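RNA silencing suppressor p19 (Tomato bushy stunt virus, PDB 4J39) probably suppresses host RNA silencing by binding short interfering RNAs as a homodimer and selecting them, like a molecular caliper, by duplex length. Local coordinates at residues Ile92-Val97 / Gln120-Leu125; Leu35-Ser40 / Arg50-Asp55. One frame throughout, in Å; residues are numbered along the deposited sequence.

Interaction 1: Ile92-Val97 / Gln120-Leu125. With SO4 (sulfate ion), chain F; nucleotides of chain B.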
# COMPACT_ATOMS: atom_id res chain seq x y z
N ILE A 92 3.67 -2.07 -6.18
CA ILE A 92 3.04 -2.69 -7.27
C ILE A 92 2.04 -1.66 -7.94
O ILE A 92 1.42 -0.85 -7.19
CB ILE A 92 2.23 -3.96 -6.88
CG1 ILE A 92 1.67 -4.62 -8.12
CG2 ILE A 92 1.32 -3.72 -5.65
CD1 ILE A 92 1.07 -6.06 -7.76
N ARG A 93 1.99 -1.63 -9.25
CA ARG A 93 1.08 -0.81 -9.97
C ARG A 93 0.31 -1.63 -11.02
O ARG A 93 0.90 -2.42 -11.81
CB ARG A 93 1.84 0.34 -10.63
CG ARG A 93 0.93 1.12 -11.54
CD ARG A 93 1.28 2.50 -11.64
NE ARG A 93 0.35 3.25 -12.50
CZ ARG A 93 0.42 4.56 -12.68
NH1 ARG A 93 1.37 5.25 -12.06
NH2 ARG A 93 -0.40 5.18 -13.50
N PHE A 94 -1.03 -1.48 -10.96
CA PHE A 94 -1.90 -2.17 -11.90
C PHE A 94 -3.16 -1.31 -12.15
O PHE A 94 -3.77 -0.82 -11.18
CB PHE A 94 -2.26 -3.54 -11.33
CG PHE A 94 -3.06 -4.38 -12.24
CD1 PHE A 94 -2.66 -4.66 -13.55
CD2 PHE A 94 -4.29 -4.94 -11.76
CE1 PHE A 94 -3.43 -5.52 -14.39
CE2 PHE A 94 -5.06 -5.72 -12.60
CZ PHE A 94 -4.65 -6.02 -13.87
N ARG A 95 -3.47 -1.04 -13.41
CA ARG A 95 -4.76 -0.36 -13.76
C ARG A 95 -4.94 1.00 -13.03
O ARG A 95 -6.00 1.30 -12.46
CB ARG A 95 -5.92 -1.28 -13.41
CG ARG A 95 -5.94 -2.56 -14.29
CD ARG A 95 -7.01 -3.51 -13.78
NE ARG A 95 -8.33 -2.89 -13.82
CZ ARG A 95 -9.37 -3.20 -13.04
NH1 ARG A 95 -9.27 -4.16 -12.08
NH2 ARG A 95 -10.53 -2.54 -13.22
N GLY A 96 -3.88 1.80 -13.01
CA GLY A 96 -3.99 3.13 -12.50
C GLY A 96 -3.76 3.28 -10.99
O GLY A 96 -3.69 4.39 -10.45
N VAL A 97 -3.67 2.14 -10.26
CA VAL A 97 -3.49 2.21 -8.84
C VAL A 97 -2.15 1.58 -8.40
O VAL A 97 -1.80 0.50 -8.88
CB VAL A 97 -4.72 1.66 -7.95
CG1 VAL A 97 -6.14 1.40 -8.69
CG2 VAL A 97 -4.38 1.10 -6.59
N GLN A 120 -2.16 -9.57 -4.07
CA GLN A 120 -3.38 -10.40 -4.33
C GLN A 120 -4.68 -9.52 -4.50
O GLN A 120 -5.36 -9.65 -5.52
CB GLN A 120 -3.60 -11.33 -3.12
CG GLN A 120 -2.52 -12.47 -2.91
CD GLN A 120 -2.43 -13.10 -1.48
OE1 GLN A 120 -1.63 -13.99 -1.28
NE2 GLN A 120 -3.27 -12.67 -0.53
N GLU A 121 -4.89 -8.55 -3.63
CA GLU A 121 -6.15 -7.77 -3.66
C GLU A 121 -6.18 -6.86 -4.85
O GLU A 121 -7.21 -6.71 -5.52
CB GLU A 121 -6.31 -7.03 -2.33
CG GLU A 121 -6.27 -8.05 -1.09
CD GLU A 121 -7.57 -8.33 -0.23
OE1 GLU A 121 -8.22 -7.37 0.29
OE2 GLU A 121 -7.84 -9.55 -0.06
N LEU A 122 -5.01 -6.27 -5.20
CA LEU A 122 -4.98 -5.42 -6.38
C LEU A 122 -5.24 -6.13 -7.69
O LEU A 122 -5.98 -5.68 -8.58
CB LEU A 122 -3.59 -4.68 -6.44
CG LEU A 122 -3.47 -3.67 -7.53
CD1 LEU A 122 -4.63 -2.57 -7.60
CD2 LEU A 122 -2.05 -2.93 -7.50
N LEU A 123 -4.61 -7.30 -7.83
CA LEU A 123 -4.71 -8.09 -9.03
C LEU A 123 -6.14 -8.72 -9.16
O LEU A 123 -6.59 -8.94 -10.27
CB LEU A 123 -3.60 -9.15 -9.06
CG LEU A 123 -2.16 -8.60 -9.14
CD1 LEU A 123 -1.11 -9.87 -9.15
CD2 LEU A 123 -2.03 -7.67 -10.35
N GLN A 124 -6.85 -8.78 -8.07
CA GLN A 124 -8.23 -9.37 -8.12
C GLN A 124 -9.34 -8.32 -8.08
O GLN A 124 -10.54 -8.71 -8.09
CB GLN A 124 -8.47 -10.27 -6.96
CG GLN A 124 -7.58 -11.47 -6.89
CD GLN A 124 -7.91 -12.42 -5.76
OE1 GLN A 124 -8.27 -13.58 -6.01
NE2 GLN A 124 -7.83 -11.94 -4.53
N LEU A 125 -8.98 -7.06 -8.05
CA LEU A 125 -9.97 -6.00 -7.90
C LEU A 125 -10.92 -6.05 -9.10
O LEU A 125 -10.48 -6.15 -10.24
CB LEU A 125 -9.29 -4.64 -7.91
CG LEU A 125 -9.66 -3.43 -7.01
CD1 LEU A 125 -9.32 -2.13 -7.86
CD2 LEU A 125 -11.09 -3.48 -6.30
S SO4 F . -1.56 2.79 -15.61
O1 SO4 F . -1.38 1.77 -14.48
O2 SO4 F . -2.16 4.10 -15.29
O3 SO4 F . -0.29 3.15 -16.28
O4 SO4 F . -2.51 2.17 -16.55
P G B 13 0.01 8.47 -11.56
OP1 G B 13 -1.20 7.79 -12.13
OP2 G B 13 1.35 8.26 -12.16
O5' G B 13 -0.29 10.05 -11.57
C5' G B 13 -1.52 10.53 -11.08
C4' G B 13 -1.53 12.04 -11.06
O4' G B 13 -0.59 12.46 -10.07
C3' G B 13 -1.05 12.78 -12.33
O3' G B 13 -2.13 12.83 -13.27
C2' G B 13 -0.71 14.14 -11.77
O2' G B 13 -1.82 14.90 -11.42
C1' G B 13 0.00 13.68 -10.50
N9 G B 13 1.42 13.46 -10.63
C8 G B 13 2.09 12.28 -10.76
N7 G B 13 3.41 12.42 -10.81
C5 G B 13 3.58 13.80 -10.79
C6 G B 13 4.79 14.61 -10.89
O6 G B 13 5.96 14.25 -10.96
N1 G B 13 4.54 16.02 -10.85
C2 G B 13 3.30 16.59 -10.78
N2 G B 13 3.26 17.95 -10.79
N3 G B 13 2.16 15.86 -10.71
C4 G B 13 2.39 14.45 -10.69
P U B 12 4.08 5.21 -9.26
OP1 U B 12 3.37 4.12 -10.00
OP2 U B 12 5.25 5.63 -9.97
O5' U B 12 3.13 6.43 -8.93
C5' U B 12 1.86 6.20 -8.24
C4' U B 12 1.13 7.49 -7.96
O4' U B 12 1.98 8.27 -7.08
C3' U B 12 0.99 8.44 -9.14
O3' U B 12 -0.07 8.15 -10.00
C2' U B 12 0.68 9.73 -8.41
O2' U B 12 -0.58 9.77 -7.76
C1' U B 12 1.77 9.64 -7.37
N1 U B 12 3.12 10.16 -7.70
C2 U B 12 3.30 11.51 -7.58
O2 U B 12 2.39 12.27 -7.35
N3 U B 12 4.60 11.94 -7.82
C4 U B 12 5.73 11.24 -8.15
O4 U B 12 6.81 11.87 -8.27
C5 U B 12 5.49 9.81 -8.24
C6 U B 12 4.21 9.35 -8.02
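L122, near the C-terminal end of helix 108-124, pushes its isobutyl group against I92, F94 and V97, packing the helix on the antiparallel sheet of the p19 core beside a beta hairpin turn. CG lies anti to the backbone N (chi1 -174°), directed at the strand, and the two methyls divide the work. CD2 meets I92 CG2 tip to tip at 3.9 Å and also touches F94 CB, whereas CD1 slides past V97 CG2 at 3.8 Å. A branched residue suits this place because each methyl serves a different neighbour.

The F94 ring is sandwiched. Over one face sits L123 CD2 in a CH-pi contact, 4.1 Å from the ring centroid and 22° off its normal; over the centre of the opposite face lies CG of R95. The guanidinium of R95 then reaches the chain beyond the helix: NH1 donates to L125 O at 3.0 Å, in a bent bond whose donor stands 47° above the carbonyl plane. Salt bridges from NE to D32 and from NH2 to the terminal carboxylate of P127 help fix the group.

In the type I' turn F94-V97, R95 and G96 both take positive phi; at G96 a CB would jam against R95 O, which calls for glycine. R93 leaves the strand on the side away from the helix, and its guanidinium meets the RNA backbone, NH1 bonding OP1 of nucleotide U12 and OP2 of the next nucleotide in chain B. A sulfate, probably from the crystallisation liquor, also binds: O2 accepts from R93 NH2 at 2.7 Å, and O1 from R93 NE and from G96 N at 2.9 Å.

Interaction 2: Leu35-Ser40 / Arg50-Asp55. With SO4 (sulfate ion), chain C; nucleotides of chain D.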
# COMPACT_ATOMS: atom_id res chain seq x y z
N LEU A 35 -1.08 -5.30 -20.64
CA LEU A 35 -0.36 -6.60 -20.79
C LEU A 35 -0.08 -7.25 -19.46
O LEU A 35 -0.08 -8.45 -19.34
CB LEU A 35 0.92 -6.42 -21.63
CG LEU A 35 0.69 -6.12 -23.10
CD1 LEU A 35 2.05 -5.63 -23.63
CD2 LEU A 35 0.12 -7.34 -23.96
N GLY A 36 0.14 -6.44 -18.44
CA GLY A 36 0.43 -6.93 -17.11
C GLY A 36 0.58 -5.87 -16.07
O GLY A 36 -0.03 -4.76 -16.19
N PHE A 37 1.49 -6.08 -15.11
CA PHE A 37 1.58 -5.18 -13.97
C PHE A 37 3.10 -4.99 -13.71
O PHE A 37 3.91 -5.82 -14.18
CB PHE A 37 0.84 -5.71 -12.75
CG PHE A 37 1.47 -6.93 -12.14
CD1 PHE A 37 2.38 -6.83 -11.10
CD2 PHE A 37 1.10 -8.26 -12.58
CE1 PHE A 37 2.97 -7.92 -10.48
CE2 PHE A 37 1.69 -9.32 -11.99
CZ PHE A 37 2.63 -9.16 -10.93
N LYS A 38 3.42 -3.92 -13.00
CA LYS A 38 4.78 -3.75 -12.56
C LYS A 38 4.91 -3.88 -11.06
O LYS A 38 4.08 -3.35 -10.27
CB LYS A 38 5.24 -2.34 -13.02
CG LYS A 38 5.42 -1.95 -14.49
CD LYS A 38 5.84 -0.45 -14.71
CE LYS A 38 4.68 0.48 -14.91
NZ LYS A 38 4.03 0.23 -16.24
N GLU A 39 6.06 -4.42 -10.54
CA GLU A 39 6.25 -4.49 -9.16
C GLU A 39 7.76 -4.29 -8.94
O GLU A 39 8.51 -4.46 -9.92
CB GLU A 39 5.85 -5.89 -8.51
CG GLU A 39 6.54 -7.15 -9.10
CD GLU A 39 6.08 -8.51 -8.53
OE1 GLU A 39 6.51 -9.46 -9.18
OE2 GLU A 39 5.37 -8.48 -7.51
N SER A 40 8.09 -3.91 -7.76
CA SER A 40 9.48 -3.67 -7.36
C SER A 40 9.76 -3.87 -5.89
O SER A 40 8.89 -3.74 -5.03
CB SER A 40 9.85 -2.25 -7.82
OG SER A 40 9.19 -1.35 -7.03
N ARG A 50 10.16 -5.79 -11.82
CA ARG A 50 9.62 -6.73 -12.76
C ARG A 50 8.36 -6.16 -13.45
O ARG A 50 7.52 -5.53 -12.75
CB ARG A 50 9.24 -8.13 -12.18
CG ARG A 50 10.33 -9.02 -11.71
CD ARG A 50 11.08 -9.54 -12.92
NE ARG A 50 12.19 -10.42 -12.53
CZ ARG A 50 13.42 -9.99 -12.23
NH1 ARG A 50 13.72 -8.70 -12.16
NH2 ARG A 50 14.33 -10.89 -11.95
N TYR A 51 8.24 -6.36 -14.74
CA TYR A 51 6.95 -6.27 -15.43
C TYR A 51 6.57 -7.71 -15.72
O TYR A 51 7.34 -8.43 -16.33
CB TYR A 51 7.07 -5.50 -16.71
CG TYR A 51 5.74 -5.19 -17.34
CD1 TYR A 51 5.07 -6.12 -18.12
CD2 TYR A 51 5.19 -3.97 -17.15
CE1 TYR A 51 3.82 -5.76 -18.70
CE2 TYR A 51 3.96 -3.62 -17.67
CZ TYR A 51 3.26 -4.55 -18.42
OH TYR A 51 2.08 -4.17 -19.01
N LEU A 52 5.34 -8.14 -15.32
CA LEU A 52 4.92 -9.55 -15.44
C LEU A 52 3.53 -9.53 -16.16
O LEU A 52 2.68 -8.70 -15.79
CB LEU A 52 4.81 -10.19 -14.12
CG LEU A 52 6.17 -10.51 -13.41
CD1 LEU A 52 5.90 -10.94 -11.96
CD2 LEU A 52 7.05 -11.40 -14.25
N ARG A 53 3.37 -10.47 -17.08
CA ARG A 53 2.10 -10.60 -17.88
C ARG A 53 1.08 -11.12 -16.98
O ARG A 53 1.31 -12.07 -16.21
CB ARG A 53 2.30 -11.48 -19.12
CG ARG A 53 3.50 -11.06 -19.95
CD ARG A 53 3.34 -9.59 -20.30
NE ARG A 53 4.54 -9.07 -21.03
CZ ARG A 53 4.67 -9.10 -22.32
NH1 ARG A 53 5.76 -8.66 -22.93
NH2 ARG A 53 3.57 -9.44 -23.08
N TYR A 54 -0.15 -10.64 -17.16
CA TYR A 54 -1.18 -10.97 -16.23
C TYR A 54 -2.50 -10.79 -16.96
O TYR A 54 -2.77 -9.72 -17.49
CB TYR A 54 -1.20 -10.20 -14.91
CG TYR A 54 -2.40 -10.52 -14.02
CD1 TYR A 54 -2.61 -11.81 -13.49
CD2 TYR A 54 -3.30 -9.49 -13.65
CE1 TYR A 54 -3.68 -12.07 -12.71
CE2 TYR A 54 -4.37 -9.75 -12.81
CZ TYR A 54 -4.59 -11.06 -12.38
OH TYR A 54 -5.72 -11.25 -11.57
N ASP A 55 -3.33 -11.83 -16.98
CA ASP A 55 -4.54 -11.78 -17.87
C ASP A 55 -5.83 -11.99 -17.08
O ASP A 55 -6.90 -12.26 -17.71
CB ASP A 55 -4.48 -12.79 -19.02
CG ASP A 55 -4.60 -14.25 -18.55
OD1 ASP A 55 -4.82 -14.55 -17.33
OD2 ASP A 55 -4.55 -15.12 -19.48
S SO4 C . 17.28 -8.63 -11.36
O1 SO4 C . 16.06 -8.51 -10.47
O2 SO4 C . 18.50 -8.50 -10.50
O3 SO4 C . 17.25 -7.58 -12.32
O4 SO4 C . 17.21 -9.90 -11.95
OP3 C D 1 2.27 0.15 -18.02
P C D 1 1.86 -0.49 -19.29
OP1 C D 1 1.04 -1.68 -18.97
OP2 C D 1 1.32 0.56 -20.26
O5' C D 1 3.21 -1.12 -19.88
C5' C D 1 4.39 -0.29 -19.93
C4' C D 1 5.59 -0.96 -20.60
O4' C D 1 5.48 -0.96 -22.05
C3' C D 1 6.86 -0.22 -20.31
O3' C D 1 7.34 -0.57 -19.01
C2' C D 1 7.74 -0.66 -21.49
O2' C D 1 8.23 -2.01 -21.44
C1' C D 1 6.72 -0.52 -22.60
N1 C D 1 6.53 0.92 -23.16
C2 C D 1 7.48 1.46 -24.00
O2 C D 1 8.45 0.78 -24.28
N3 C D 1 7.30 2.74 -24.54
C4 C D 1 6.21 3.44 -24.19
N4 C D 1 6.05 4.68 -24.72
C5 C D 1 5.22 2.90 -23.31
C6 C D 1 5.43 1.65 -22.82
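F37 with L52 and E39 with R50 are the hydrogen-bonded pairs of an antiparallel ladder whose short strand axes approach to 4.7 Å; R50 N to E39 O, at 2.8 Å, is nearly straight. At G36, CA lies 3.2 Å from L52 O, a closeness that suits a residue without a side chain.

On the helix-covered face, the F37 ring lies alongside L52, CZ 3.9 Å from L52 CD1. Y54 CB meets the ring edge at CD2. E39 shares this face; its buried carboxylate is satisfied by S67, Y90 and K119, charge and hydroxyls together.

On the other face, the Y51 ring lies with one face against F37 O, while K38 CG, in one of two conformers, is close to its edge. The Y51 hydroxyl accepts a weak bond from G36 N and donates to OP1 of nucleotide C1 of chain D at 2.7 Å. Tyrosine fits here, pairing a broad ring with a polar tip. The K38 amine comes close to the same terminal phosphate, though its detailed position is doubtful. This is the N-terminal hairpin of the four-stranded sheet of the p19 core, one face turned to the helices and the other to the RNA, here holding a 5' end of the duplex.

From the N terminus, interaction 2 comes first: strands 36-43 and 46-53 fold back on each other, closing a short hairpin loop. The chain then passes through helices 58-65 and 70-78 and returns as strand 87-94, beside strand 36-43. Interaction 1 closes the second, longer loop, from the hairpin of strands 87-94 and 97-104 round to the end of helix 108-124. The loops stand in series, neither nested nor crossed. They join laterally where R93 N bonds K38 O between central strands, and where Y54 OH meets L123 O. Together they tie both hairpins into one sheet, pack the C-terminal helix on one face of it and leave the opposite face to the RNA.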